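Local coordinates for oxidoreductase (Azotobacter vinelandii, PDB 7D5M), which binds NAD+ and, as a homolog of inositol dehydrogenase in the Gfo/Idh/MocA family, probably catalyses NAD-dependent oxidation of a polyol or sugar substrate, at residues V168-A173 and Q271-I276; K224-S229 and A244-E249; C228-F233 and Q378-G383. All blocks are in the same frame, centred on the assembly; numbering follows the deposited sequence.

Contact 1 (V168-A173 and Q271-I276); sequences VHMQFA and QKIRVI
His-169 and Arg-274 form one antiparallel hydrogen-bonded pair and Gln-171 and Lys-272 the next, on strands running 177° apart in direction with axes 4.6 Å apart. Met-170 with Ile-273 falls between them, and Val-168 with Val-275 and Phe-172 with Gln-271 flank them, as non-hydrogen-bonded pairs. The last is the tightest, its CA atoms 4.0 Å apart: Gln-271 CB sits over the centre of the Phe-172 ring, 3.9 Å from the centroid, a CH-pi contact. With CG anti to the backbone N (chi1 -175°) the glutamine runs on extended, its amide plane nearly parallel to the ring (9° apart) and NE2 3.6 Å from Phe-172 CE2; Asp-286 takes a hydrogen bond from NE2. On the same face, Ile-273 CD1 packs against Met-170 CG (3.9 Å) and reaches Val-168 CG1 (4.2 Å). On the other face, Gln-171 lies alongside Lys-272, its NE2 bonding to Gly-270 O, while His-169 reaches Tyr-245 of the second subunit and Arg-274 pairs with Glu-283 and Glu-295. These are central strands of the mixed sheet characteristic of C-terminal domains in Gfo/Idh/MocA oxidoreductases, with the side chain of Phe-172 about 7 Å from the bound NAD.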
ATOM      1  N   VAL A 168      23.063  -3.936  -1.269  1.00 11.87           N
ATOM      2  CA  VAL A 168      22.388  -3.153  -2.334  1.00 12.18           C
ATOM      3  C   VAL A 168      21.546  -4.135  -3.148  1.00 11.89           C
ATOM      4  O   VAL A 168      22.132  -4.938  -3.886  1.00 11.91           O
ATOM      5  CB  VAL A 168      23.406  -2.402  -3.209  1.00 12.81           C
ATOM      6  CG1 VAL A 168      22.694  -1.392  -4.095  1.00 13.03           C
ATOM      7  CG2 VAL A 168      24.479  -1.729  -2.362  1.00 13.07           C
ATOM      8  N   HIS A 169      20.224  -4.084  -2.980  1.00 11.98           N
ATOM      9  CA  HIS A 169      19.251  -4.994  -3.637  1.00 12.41           C
ATOM     10  C   HIS A 169      18.543  -4.239  -4.756  1.00 12.43           C
ATOM     11  O   HIS A 169      17.829  -3.274  -4.471  1.00 12.47           O
ATOM     12  CB  HIS A 169      18.292  -5.587  -2.610  1.00 12.60           C
ATOM     13  CG  HIS A 169      18.948  -6.652  -1.815  1.00 13.71           C
ATOM     14  ND1 HIS A 169      18.245  -7.674  -1.231  1.00 13.97           N
ATOM     15  CD2 HIS A 169      20.253  -6.887  -1.566  1.00 13.73           C
ATOM     16  CE1 HIS A 169      19.086  -8.466  -0.602  1.00 14.13           C
ATOM     17  NE2 HIS A 169      20.323  -8.006  -0.784  1.00 14.56           N
ATOM     18  N   MET A 170      18.752  -4.695  -5.982  1.00 12.49           N
ATOM     19  CA  MET A 170      18.281  -4.024  -7.210  1.00 12.78           C
ATOM     20  C   MET A 170      17.430  -5.008  -8.000  1.00 13.20           C
ATOM     21  O   MET A 170      17.786  -6.207  -8.066  1.00 12.96           O
ATOM     22  CB  MET A 170      19.475  -3.572  -8.043  1.00 13.62           C
ATOM     23  CG  MET A 170      20.205  -2.413  -7.416  1.00 13.88           C
ATOM     24  SD  MET A 170      21.863  -2.250  -8.040  1.00 14.06           S
ATOM     25  CE  MET A 170      22.722  -3.489  -7.069  1.00 13.68           C
ATOM     26  N   GLN A 171      16.339  -4.516  -8.578  1.00 12.86           N
ATOM     27  CA  GLN A 171      15.556  -5.312  -9.537  1.00 12.56           C
ATOM     28  C   GLN A 171      15.004  -4.376 -10.604  1.00 11.80           C
ATOM     29  O   GLN A 171      14.718  -3.203 -10.314  1.00 11.19           O
ATOM     30  CB  GLN A 171      14.475  -6.133  -8.834  1.00 13.18           C
ATOM     31  CG  GLN A 171      13.344  -5.311  -8.232  1.00 14.02           C
ATOM     32  CD  GLN A 171      12.168  -6.148  -7.779  1.00 14.83           C
ATOM     33  OE1 GLN A 171      12.267  -6.932  -6.836  1.00 17.00           O
ATOM     34  NE2 GLN A 171      11.035  -5.978  -8.444  1.00 14.11           N
ATOM     35  N   PHE A 172      14.903  -4.897 -11.811  1.00 11.21           N
ATOM     36  CA  PHE A 172      14.009  -4.353 -12.854  1.00 11.06           C
ATOM     37  C   PHE A 172      13.349  -5.573 -13.485  1.00 11.09           C
ATOM     38  O   PHE A 172      13.967  -6.222 -14.338  1.00 10.53           O
ATOM     39  CB  PHE A 172      14.769  -3.439 -13.816  1.00 11.68           C
ATOM     40  CG  PHE A 172      13.888  -2.519 -14.624  1.00 11.69           C
ATOM     41  CD1 PHE A 172      12.556  -2.820 -14.865  1.00 12.60           C
ATOM     42  CD2 PHE A 172      14.401  -1.347 -15.156  1.00 12.66           C
ATOM     43  CE1 PHE A 172      11.762  -1.975 -15.624  1.00 12.29           C
ATOM     44  CE2 PHE A 172      13.610  -0.511 -15.928  1.00 12.59           C
ATOM     45  CZ  PHE A 172      12.288  -0.817 -16.148  1.00 12.48           C
ATOM     46  N   ALA A 173      12.173  -5.928 -12.978  1.00 10.73           N
ATOM     47  CA  ALA A 173      11.505  -7.220 -13.243  1.00 10.86           C
ATOM     48  C   ALA A 173      10.053  -6.956 -13.629  1.00 10.93           C
ATOM     49  O   ALA A 173       9.204  -6.834 -12.736  1.00 10.82           O
ATOM     50  CB  ALA A 173      11.610  -8.107 -12.026  1.00 10.80           C
ATOM     51  N   GLN A 271      10.856  -1.809 -11.032  1.00  9.99           N
ATOM     52  CA  GLN A 271      12.245  -1.332 -10.825  1.00 10.00           C
ATOM     53  C   GLN A 271      12.354  -0.810  -9.390  1.00 10.23           C
ATOM     54  O   GLN A 271      11.708   0.182  -9.065  1.00  9.87           O
ATOM     55  CB  GLN A 271      12.661  -0.252 -11.822  1.00 10.12           C
ATOM     56  CG  GLN A 271      14.124   0.108 -11.655  1.00 10.46           C
ATOM     57  CD  GLN A 271      14.603   1.279 -12.479  1.00 10.85           C
ATOM     58  OE1 GLN A 271      15.785   1.606 -12.444  1.00 10.74           O
ATOM     59  NE2 GLN A 271      13.700   1.917 -13.216  1.00 10.36           N
ATOM     60  N   LYS A 272      13.140  -1.476  -8.563  1.00 10.61           N
ATOM     61  CA  LYS A 272      13.289  -1.102  -7.143  1.00 11.10           C
ATOM     62  C   LYS A 272      14.768  -1.153  -6.777  1.00 10.94           C
ATOM     63  O   LYS A 272      15.512  -1.990  -7.323  1.00 10.83           O
ATOM     64  CB  LYS A 272      12.446  -2.021  -6.254  1.00 12.20           C
ATOM     65  CG  LYS A 272      10.967  -2.108  -6.629  1.00 12.89           C
ATOM     66  CD  LYS A 272      10.144  -3.156  -5.874  1.00 14.18           C
ATOM     67  CE  LYS A 272       8.669  -2.815  -5.886  1.00 14.98           C
ATOM     68  NZ  LYS A 272       7.801  -3.949  -5.484  1.00 16.12           N
ATOM     69  N   ILE A 273      15.173  -0.282  -5.866  1.00 10.43           N
ATOM     70  CA  ILE A 273      16.525  -0.353  -5.263  1.00 10.15           C
ATOM     71  C   ILE A 273      16.363  -0.173  -3.759  1.00  9.80           C
ATOM     72  O   ILE A 273      15.694   0.767  -3.325  1.00  9.02           O
ATOM     73  CB  ILE A 273      17.508   0.654  -5.883  1.00 10.28           C
ATOM     74  CG1 ILE A 273      18.862   0.586  -5.173  1.00 10.82           C
ATOM     75  CG2 ILE A 273      16.952   2.068  -5.900  1.00 10.36           C
ATOM     76  CD1 ILE A 273      19.993   1.165  -5.971  1.00 10.50           C
ATOM     77  N   ARG A 274      16.907  -1.114  -2.998  1.00  9.61           N
ATOM     78  CA  ARG A 274      16.923  -1.029  -1.523  1.00  9.81           C
ATOM     79  C   ARG A 274      18.389  -1.016  -1.109  1.00 10.22           C
ATOM     80  O   ARG A 274      19.117  -1.952  -1.471  1.00 10.44           O
ATOM     81  CB  ARG A 274      16.169  -2.195  -0.882  1.00  9.90           C
ATOM     82  CG  ARG A 274      16.105  -2.123   0.636  1.00 10.00           C
ATOM     83  CD  ARG A 274      15.319  -3.273   1.247  1.00 10.31           C
ATOM     84  NE  ARG A 274      15.205  -3.153   2.689  1.00 10.30           N
ATOM     85  CZ  ARG A 274      14.309  -2.420   3.338  1.00 10.37           C
ATOM     86  NH1 ARG A 274      13.394  -1.708   2.691  1.00 10.20           N
ATOM     87  NH2 ARG A 274      14.321  -2.404   4.658  1.00 10.52           N
ATOM     88  N   VAL A 275      18.803   0.029  -0.418  1.00 10.00           N
ATOM     89  CA  VAL A 275      20.172   0.113   0.147  1.00 10.29           C
ATOM     90  C   VAL A 275      20.036  -0.141   1.639  1.00 10.08           C
ATOM     91  O   VAL A 275      19.284   0.594   2.294  1.00 10.47           O
ATOM     92  CB  VAL A 275      20.833   1.468  -0.149  1.00 10.50           C
ATOM     93  CG1 VAL A 275      22.242   1.513   0.418  1.00 10.66           C
ATOM     94  CG2 VAL A 275      20.828   1.774  -1.635  1.00 10.70           C
ATOM     95  N   ILE A 276      20.742  -1.156   2.140  1.00 10.46           N
ATOM     96  CA  ILE A 276      20.618  -1.623   3.543  1.00 11.27           C
ATOM     97  C   ILE A 276      21.935  -1.342   4.264  1.00 11.23           C
ATOM     98  O   ILE A 276      22.969  -1.893   3.856  1.00 11.39           O
ATOM     99  CB  ILE A 276      20.238  -3.113   3.589  1.00 11.36           C
ATOM    100  CG1 ILE A 276      18.990  -3.378   2.742  1.00 12.25           C
ATOM    101  CG2 ILE A 276      20.078  -3.556   5.038  1.00 11.44           C
ATOM    102  CD1 ILE A 276      18.768  -4.809   2.389  1.00 13.29           C
TER

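Contact 2 (K224-S229 and A244-E249); sequences KRLMCS and AYTLME
Arg-225 and Glu-249 open a run of antiparallel pairs that continues through Met-227 with Leu-247 to Ser-229 with Tyr-245, the strand axes 4.7 Å apart and their directions at 165°. At the Lys-224 end a classic beta bulge breaks the regularity: the backbone N of Lys-224 and that of Arg-225 both bond to Glu-249 O, at 2.8 and 3.2 Å. Above it the Arg-225 and Glu-249 side chains run side by side into a salt bridge. Arg-225 bends at chi3 (-57°), which brings NH2 to 2.8 Å from Glu-249 OE2; the carboxylate lies at the guanidinium edge, yet OE2 is met from above its own plane. NE to OE1 is a weak bond, and Lys-224 NZ adds a long salt bridge to OE1. Farther along this face Met-227 CG packs on Leu-247 CB at 3.9 Å. On the opposite face Leu-226 CB meets Met-248 CG at 3.8 Å, and Cys-228 SG rests 3.7 Å from Thr-246 OG1. The hairpin is bordered in the sheet by strands 255-261 and 387-388; helices 202-217 and 363-381 cover the Leu-226 and Thr-246 face, while Met-227, Leu-247 and Tyr-245 meet the second subunit.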
ATOM      1  N   LYS A 224      34.122  -5.907  -6.690  1.00 18.42           N
ATOM      2  CA  LYS A 224      35.340  -6.758  -6.663  1.00 20.36           C
ATOM      3  C   LYS A 224      35.119  -7.996  -7.542  1.00 20.29           C
ATOM      4  O   LYS A 224      36.001  -8.322  -8.370  1.00 19.13           O
ATOM      5  CB  LYS A 224      35.668  -7.158  -5.226  1.00 22.08           C
ATOM      6  CG  LYS A 224      36.979  -7.914  -5.076  1.00 24.75           C
ATOM      7  CD  LYS A 224      37.059  -8.768  -3.839  1.00 26.97           C
ATOM      8  CE  LYS A 224      36.758  -8.008  -2.566  1.00 29.68           C
ATOM      9  NZ  LYS A 224      36.170  -8.894  -1.536  1.00 31.52           N
ATOM     10  N   ARG A 225      33.988  -8.686  -7.362  1.00 20.65           N
ATOM     11  CA  ARG A 225      33.665  -9.933  -8.103  1.00 20.89           C
ATOM     12  C   ARG A 225      32.163  -9.989  -8.346  1.00 19.22           C
ATOM     13  O   ARG A 225      31.433  -9.391  -7.559  1.00 16.93           O
ATOM     14  CB  ARG A 225      34.023 -11.192  -7.311  1.00 23.68           C
ATOM     15  CG  ARG A 225      35.471 -11.281  -6.856  1.00 27.01           C
ATOM     16  CD  ARG A 225      35.822 -12.714  -6.496  1.00 29.35           C
ATOM     17  NE  ARG A 225      34.941 -13.254  -5.465  1.00 31.39           N
ATOM     18  CZ  ARG A 225      34.762 -14.549  -5.207  1.00 31.60           C
ATOM     19  NH1 ARG A 225      35.388 -15.470  -5.923  1.00 33.08           N
ATOM     20  NH2 ARG A 225      33.945 -14.923  -4.237  1.00 31.26           N
ATOM     21  N   LEU A 226      31.730 -10.717  -9.372  1.00 17.46           N
ATOM     22  CA  LEU A 226      30.295 -11.026  -9.523  1.00 17.02           C
ATOM     23  C   LEU A 226      30.119 -12.415 -10.124  1.00 16.51           C
ATOM     24  O   LEU A 226      31.058 -12.972 -10.718  1.00 15.85           O
ATOM     25  CB  LEU A 226      29.570  -9.936 -10.324  1.00 17.04           C
ATOM     26  CG  LEU A 226      29.902  -9.751 -11.804  1.00 16.82           C
ATOM     27  CD1 LEU A 226      29.323 -10.853 -12.678  1.00 17.00           C
ATOM     28  CD2 LEU A 226      29.354  -8.408 -12.278  1.00 16.98           C
ATOM     29  N   MET A 227      28.931 -12.962  -9.930  1.00 15.87           N
ATOM     30  CA  MET A 227      28.468 -14.144 -10.677  1.00 16.64           C
ATOM     31  C   MET A 227      27.098 -13.820 -11.260  1.00 15.98           C
ATOM     32  O   MET A 227      26.350 -12.992 -10.677  1.00 14.98           O
ATOM     33  CB  MET A 227      28.394 -15.382  -9.787  1.00 18.69           C
ATOM     34  CG  MET A 227      27.710 -15.128  -8.476  1.00 20.39           C
ATOM     35  SD  MET A 227      27.070 -16.663  -7.805  1.00 24.12           S
ATOM     36  CE  MET A 227      25.934 -17.114  -9.122  1.00 29.05           C
ATOM     37  N   CYS A 228      26.789 -14.425 -12.391  1.00 15.10           N
ATOM     38  CA  CYS A 228      25.493 -14.228 -13.067  1.00 14.26           C
ATOM     39  C   CYS A 228      24.985 -15.565 -13.596  1.00 14.80           C
ATOM     40  O   CYS A 228      25.708 -16.253 -14.344  1.00 13.29           O
ATOM     41  CB  CYS A 228      25.590 -13.191 -14.174  1.00 14.11           C
ATOM     42  SG  CYS A 228      24.029 -12.967 -15.061  1.00 13.89           S
ATOM     43  N   SER A 229      23.767 -15.903 -13.199  1.00 14.69           N
ATOM     44  CA  SER A 229      22.993 -17.039 -13.728  1.00 15.35           C
ATOM     45  C   SER A 229      21.835 -16.469 -14.551  1.00 14.80           C
ATOM     46  O   SER A 229      21.061 -15.666 -14.004  1.00 13.99           O
ATOM     47  CB  SER A 229      22.545 -17.913 -12.594  1.00 17.06           C
ATOM     48  OG  SER A 229      21.434 -18.683 -12.984  1.00 19.89           O
ATOM     49  N   ALA A 244      17.591 -12.928 -15.246  1.00 11.61           N
ATOM     50  CA  ALA A 244      18.964 -13.108 -14.744  1.00 12.09           C
ATOM     51  C   ALA A 244      19.074 -12.705 -13.276  1.00 11.94           C
ATOM     52  O   ALA A 244      18.344 -11.792 -12.814  1.00 11.69           O
ATOM     53  CB  ALA A 244      19.922 -12.339 -15.611  1.00 11.95           C
ATOM     54  N   TYR A 245      19.964 -13.400 -12.580  1.00 11.95           N
ATOM     55  CA  TYR A 245      20.391 -13.100 -11.199  1.00 12.21           C
ATOM     56  C   TYR A 245      21.867 -12.744 -11.234  1.00 12.75           C
ATOM     57  O   TYR A 245      22.683 -13.598 -11.631  1.00 13.35           O
ATOM     58  CB  TYR A 245      20.165 -14.300 -10.281  1.00 12.19           C
ATOM     59  CG  TYR A 245      18.761 -14.820 -10.367  1.00 12.53           C
ATOM     60  CD1 TYR A 245      17.753 -14.256  -9.603  1.00 12.99           C
ATOM     61  CD2 TYR A 245      18.433 -15.850 -11.235  1.00 12.94           C
ATOM     62  CE1 TYR A 245      16.451 -14.713  -9.693  1.00 13.44           C
ATOM     63  CE2 TYR A 245      17.137 -16.309 -11.344  1.00 13.35           C
ATOM     64  CZ  TYR A 245      16.144 -15.746 -10.562  1.00 13.47           C
ATOM     65  OH  TYR A 245      14.859 -16.189 -10.675  1.00 13.99           O
ATOM     66  N   THR A 246      22.199 -11.538 -10.789  1.00 12.27           N
ATOM     67  CA  THR A 246      23.602 -11.108 -10.631  1.00 12.12           C
ATOM     68  C   THR A 246      23.886 -10.890  -9.152  1.00 12.85           C
ATOM     69  O   THR A 246      23.250 -10.021  -8.536  1.00 13.55           O
ATOM     70  CB  THR A 246      23.928  -9.861 -11.450  1.00 11.75           C
ATOM     71  OG1 THR A 246      23.520 -10.127 -12.788  1.00 11.62           O
ATOM     72  CG2 THR A 246      25.403  -9.526 -11.372  1.00 11.79           C
ATOM     73  N   LEU A 247      24.813 -11.664  -8.607  1.00 13.14           N
ATOM     74  CA  LEU A 247      25.287 -11.488  -7.223  1.00 13.75           C
ATOM     75  C   LEU A 247      26.695 -10.892  -7.272  1.00 14.12           C
ATOM     76  O   LEU A 247      27.549 -11.370  -8.074  1.00 14.82           O
ATOM     77  CB  LEU A 247      25.245 -12.835  -6.502  1.00 14.25           C
ATOM     78  CG  LEU A 247      25.554 -12.777  -5.010  1.00 15.15           C
ATOM     79  CD1 LEU A 247      24.509 -11.967  -4.257  1.00 15.28           C
ATOM     80  CD2 LEU A 247      25.638 -14.181  -4.436  1.00 16.10           C
ATOM     81  N   MET A 248      26.919  -9.852  -6.482  1.00 14.29           N
ATOM     82  CA  MET A 248      28.186  -9.087  -6.504  1.00 14.83           C
ATOM     83  C   MET A 248      28.743  -8.946  -5.090  1.00 14.90           C
ATOM     84  O   MET A 248      27.962  -8.762  -4.134  1.00 13.90           O
ATOM     85  CB  MET A 248      27.936  -7.701  -7.099  1.00 15.54           C
ATOM     86  CG  MET A 248      27.149  -7.763  -8.382  1.00 15.99           C
ATOM     87  SD  MET A 248      27.119  -6.184  -9.227  1.00 17.12           S
ATOM     88  CE  MET A 248      26.071  -5.220  -8.151  1.00 16.36           C
ATOM     89  N   GLU A 249      30.063  -9.029  -4.978  1.00 14.95           N
ATOM     90  CA  GLU A 249      30.810  -8.610  -3.773  1.00 16.80           C
ATOM     91  C   GLU A 249      31.467  -7.274  -4.090  1.00 15.99           C
ATOM     92  O   GLU A 249      32.207  -7.213  -5.082  1.00 15.25           O
ATOM     93  CB  GLU A 249      31.895  -9.616  -3.396  1.00 18.78           C
ATOM     94  CG  GLU A 249      31.430 -11.056  -3.379  1.00 22.06           C
ATOM     95  CD  GLU A 249      32.534 -12.042  -3.024  1.00 26.02           C
ATOM     96  OE1 GLU A 249      33.708 -11.610  -2.983  1.00 29.13           O
ATOM     97  OE2 GLU A 249      32.223 -13.239  -2.791  1.00 27.82           O
TER

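Contact 3 (C228-F233 and Q378-G383); sequences CSRQSF and QSADRG
Cys-228 N donates a hydrogen bond of 2.8 Å to Ser-379 OG, which ties the strand edge to the last turn of the helix. The serine oxygen stands anti to its own backbone N (chi1 169°), turned to the strand, and the same hydroxyl is hydrogen-bonded to Val-385 O, so two bonds hold it. The charged link is from Arg-230 NH2 to Asp-381 OD1, a salt bridge of 3.0 Å; OD1 is approached on its syn side, and the guanidinium and carboxylate planes are 54° apart. Water 1 braces this pair, accepting from Arg-230 NE at the edge of the guanidinium, 2.8 Å away, and donating to Asp-381 OD1. NH1 of the arginine turns to Glu-241 and to Pro-199 O. A second water accepts from Arg-230 N and gives only a weak bond to Ala-380 O. The apolar part centres on Ala-380: its CB lies alongside the extended CG-CD-NE part of the arginine, 3.6 Å from Arg-230 CD, and 4.4 Å from Cys-228 SG. An alanine in place of Arg-230 would probably leave Asp-381 and Glu-241 without their common positive partner and uncover the methyl of Ala-380. The helix ends in a Schellman motif, Gly-383 at positive phi as C-prime, Gly-384 N bonded to Ser-379 O and Gly-383 N to Ala-380 O: a helix C-terminus docked on a strand of an alpha/beta domain.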
ATOM      1  N   CYS A 228      26.789 -14.425 -12.391  1.00 15.10           N
ATOM      2  CA  CYS A 228      25.493 -14.228 -13.067  1.00 14.26           C
ATOM      3  C   CYS A 228      24.985 -15.565 -13.596  1.00 14.80           C
ATOM      4  O   CYS A 228      25.708 -16.253 -14.344  1.00 13.29           O
ATOM      5  CB  CYS A 228      25.590 -13.191 -14.174  1.00 14.11           C
ATOM      6  SG  CYS A 228      24.029 -12.967 -15.061  1.00 13.89           S
ATOM      7  N   SER A 229      23.767 -15.903 -13.199  1.00 14.69           N
ATOM      8  CA  SER A 229      22.993 -17.039 -13.728  1.00 15.35           C
ATOM      9  C   SER A 229      21.835 -16.469 -14.551  1.00 14.80           C
ATOM     10  O   SER A 229      21.061 -15.666 -14.004  1.00 13.99           O
ATOM     11  CB  SER A 229      22.545 -17.913 -12.594  1.00 17.06           C
ATOM     12  OG  SER A 229      21.434 -18.683 -12.984  1.00 19.89           O
ATOM     13  N   ARG A 230      21.757 -16.813 -15.836  1.00 13.93           N
ATOM     14  CA  ARG A 230      20.744 -16.245 -16.754  1.00 13.99           C
ATOM     15  C   ARG A 230      19.992 -17.366 -17.467  1.00 13.77           C
ATOM     16  O   ARG A 230      20.575 -18.450 -17.706  1.00 13.65           O
ATOM     17  CB  ARG A 230      21.384 -15.244 -17.716  1.00 14.09           C
ATOM     18  CG  ARG A 230      22.118 -15.858 -18.901  1.00 14.79           C
ATOM     19  CD  ARG A 230      22.778 -14.786 -19.754  1.00 15.15           C
ATOM     20  NE  ARG A 230      23.645 -15.329 -20.795  1.00 15.51           N
ATOM     21  CZ  ARG A 230      23.921 -14.748 -21.965  1.00 15.79           C
ATOM     22  NH1 ARG A 230      23.358 -13.598 -22.313  1.00 15.31           N
ATOM     23  NH2 ARG A 230      24.759 -15.340 -22.805  1.00 15.70           N
ATOM     24  N   GLN A 231      18.733 -17.087 -17.793  1.00 13.52           N
ATOM     25  CA  GLN A 231      17.804 -18.062 -18.404  1.00 13.71           C
ATOM     26  C   GLN A 231      17.108 -17.425 -19.604  1.00 13.83           C
ATOM     27  O   GLN A 231      16.879 -16.196 -19.608  1.00 14.02           O
ATOM     28  CB  GLN A 231      16.774 -18.545 -17.381  1.00 13.96           C
ATOM     29  CG  GLN A 231      17.386 -19.082 -16.096  1.00 14.19           C
ATOM     30  CD  GLN A 231      17.788 -17.996 -15.129  1.00 14.31           C
ATOM     31  OE1 GLN A 231      17.074 -17.012 -14.951  1.00 14.75           O
ATOM     32  NE2 GLN A 231      18.923 -18.188 -14.471  1.00 14.80           N
ATOM     33  N   SER A 232      16.774 -18.257 -20.586  1.00 14.53           N
ATOM     34  CA  SER A 232      15.835 -17.942 -21.683  1.00 14.76           C
ATOM     35  C   SER A 232      14.583 -18.789 -21.450  1.00 15.48           C
ATOM     36  O   SER A 232      14.558 -19.965 -21.873  1.00 15.65           O
ATOM     37  CB  SER A 232      16.465 -18.186 -23.039  1.00 15.27           C
ATOM     38  OG  SER A 232      17.762 -17.607 -23.114  1.00 16.50           O
ATOM     39  N   PHE A 233      13.609 -18.260 -20.704  1.00 15.11           N
ATOM     40  CA  PHE A 233      12.359 -18.999 -20.387  1.00 15.53           C
ATOM     41  C   PHE A 233      11.513 -19.126 -21.655  1.00 15.89           C
ATOM     42  O   PHE A 233      10.897 -20.184 -21.866  1.00 16.73           O
ATOM     43  CB  PHE A 233      11.626 -18.355 -19.215  1.00 14.90           C
ATOM     44  CG  PHE A 233      12.231 -18.692 -17.876  1.00 14.94           C
ATOM     45  CD1 PHE A 233      12.161 -19.985 -17.367  1.00 14.71           C
ATOM     46  CD2 PHE A 233      12.877 -17.726 -17.123  1.00 14.47           C
ATOM     47  CE1 PHE A 233      12.718 -20.295 -16.137  1.00 14.70           C
ATOM     48  CE2 PHE A 233      13.450 -18.043 -15.900  1.00 14.05           C
ATOM     49  CZ  PHE A 233      13.361 -19.325 -15.401  1.00 14.58           C
ATOM     50  N   GLN A 378      29.901 -13.164 -19.350  1.00 16.29           N
ATOM     51  CA  GLN A 378      31.106 -14.022 -19.178  1.00 17.66           C
ATOM     52  C   GLN A 378      30.851 -15.048 -18.068  1.00 17.31           C
ATOM     53  O   GLN A 378      31.117 -16.243 -18.303  1.00 17.84           O
ATOM     54  CB  GLN A 378      32.348 -13.173 -18.905  1.00 19.23           C
ATOM     55  CG  GLN A 378      32.845 -12.482 -20.166  1.00 20.92           C
ATOM     56  CD  GLN A 378      33.954 -11.484 -19.937  1.00 21.77           C
ATOM     57  OE1 GLN A 378      34.302 -11.141 -18.807  1.00 25.46           O
ATOM     58  NE2 GLN A 378      34.530 -11.012 -21.032  1.00 23.97           N
ATOM     59  N   SER A 379      30.331 -14.612 -16.920  1.00 16.07           N
ATOM     60  CA  SER A 379      30.022 -15.514 -15.782  1.00 15.80           C
ATOM     61  C   SER A 379      28.949 -16.523 -16.202  1.00 15.91           C
ATOM     62  O   SER A 379      29.140 -17.737 -15.935  1.00 16.68           O
ATOM     63  CB  SER A 379      29.613 -14.747 -14.551  1.00 15.62           C
ATOM     64  OG  SER A 379      29.087 -15.618 -13.559  1.00 14.13           O
ATOM     65  N   ALA A 380      27.856 -16.048 -16.796  1.00 15.92           N
ATOM     66  CA  ALA A 380      26.671 -16.858 -17.168  1.00 16.86           C
ATOM     67  C   ALA A 380      27.098 -17.952 -18.146  1.00 17.63           C
ATOM     68  O   ALA A 380      26.672 -19.101 -17.967  1.00 16.81           O
ATOM     69  CB  ALA A 380      25.598 -15.992 -17.780  1.00 17.15           C
ATOM     70  N   ASP A 381      27.923 -17.594 -19.129  1.00 18.66           N
ATOM     71  CA  ASP A 381      28.402 -18.514 -20.192  1.00 19.64           C
ATOM     72  C   ASP A 381      29.290 -19.603 -19.574  1.00 20.82           C
ATOM     73  O   ASP A 381      29.338 -20.710 -20.156  1.00 21.62           O
ATOM     74  CB  ASP A 381      29.117 -17.739 -21.302  1.00 19.93           C
ATOM     75  CG  ASP A 381      28.178 -17.016 -22.253  1.00 20.36           C
ATOM     76  OD1 ASP A 381      26.956 -17.222 -22.152  1.00 20.79           O
ATOM     77  OD2 ASP A 381      28.683 -16.255 -23.095  1.00 20.59           O
ATOM     78  N   ARG A 382      29.941 -19.321 -18.443  1.00 21.31           N
ATOM     79  CA  ARG A 382      30.793 -20.293 -17.701  1.00 23.69           C
ATOM     80  C   ARG A 382      29.984 -20.996 -16.600  1.00 23.04           C
ATOM     81  O   ARG A 382      30.613 -21.584 -15.704  1.00 25.47           O
ATOM     82  CB  ARG A 382      32.015 -19.569 -17.138  1.00 25.54           C
ATOM     83  CG  ARG A 382      32.980 -19.086 -18.212  1.00 28.35           C
ATOM     84  CD  ARG A 382      34.081 -18.239 -17.617  1.00 29.88           C
ATOM     85  NE  ARG A 382      34.792 -18.972 -16.573  1.00 33.27           N
ATOM     86  CZ  ARG A 382      35.591 -18.428 -15.658  1.00 34.59           C
ATOM     87  NH1 ARG A 382      35.803 -17.120 -15.636  1.00 36.15           N
ATOM     88  NH2 ARG A 382      36.180 -19.204 -14.762  1.00 35.68           N
ATOM     89  N   GLY A 383      28.651 -20.947 -16.668  1.00 22.29           N
ATOM     90  CA  GLY A 383      27.729 -21.677 -15.775  1.00 22.39           C
ATOM     91  C   GLY A 383      27.530 -20.980 -14.434  1.00 21.76           C
ATOM     92  O   GLY A 383      27.311 -21.688 -13.432  1.00 21.81           O
TER
HETATM   93  O   HOH W   1      24.676 -17.950 -20.782  1.00 17.31           O
HETATM   94  O   HOH W   2      23.664 -18.936 -16.579  1.00 17.37           O

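Overall arrangement
All three contacts belong to the C-terminal alpha/beta domain and its mixed sheet. Contact 1 pairs strands 165-173 and 271-277; contact 2 is the hairpin of 223-231 and 243-250, separated from it by strand 255-261. The centres of contacts 1 and 2 are about 14 Å apart; contact 2 is nested within the loop that contact 1 closes, and they touch through the methyls of Met-170 and Met-248. Contact 3, centred about 10 Å from contact 2, shares Cys-228 and Ser-229 with it and brings in helix 363-381. The segments of contacts 1 and 3 alternate along the chain, centres about 20 Å apart. Each contact touches the second subunit, so this domain's sheet also takes part in that interface.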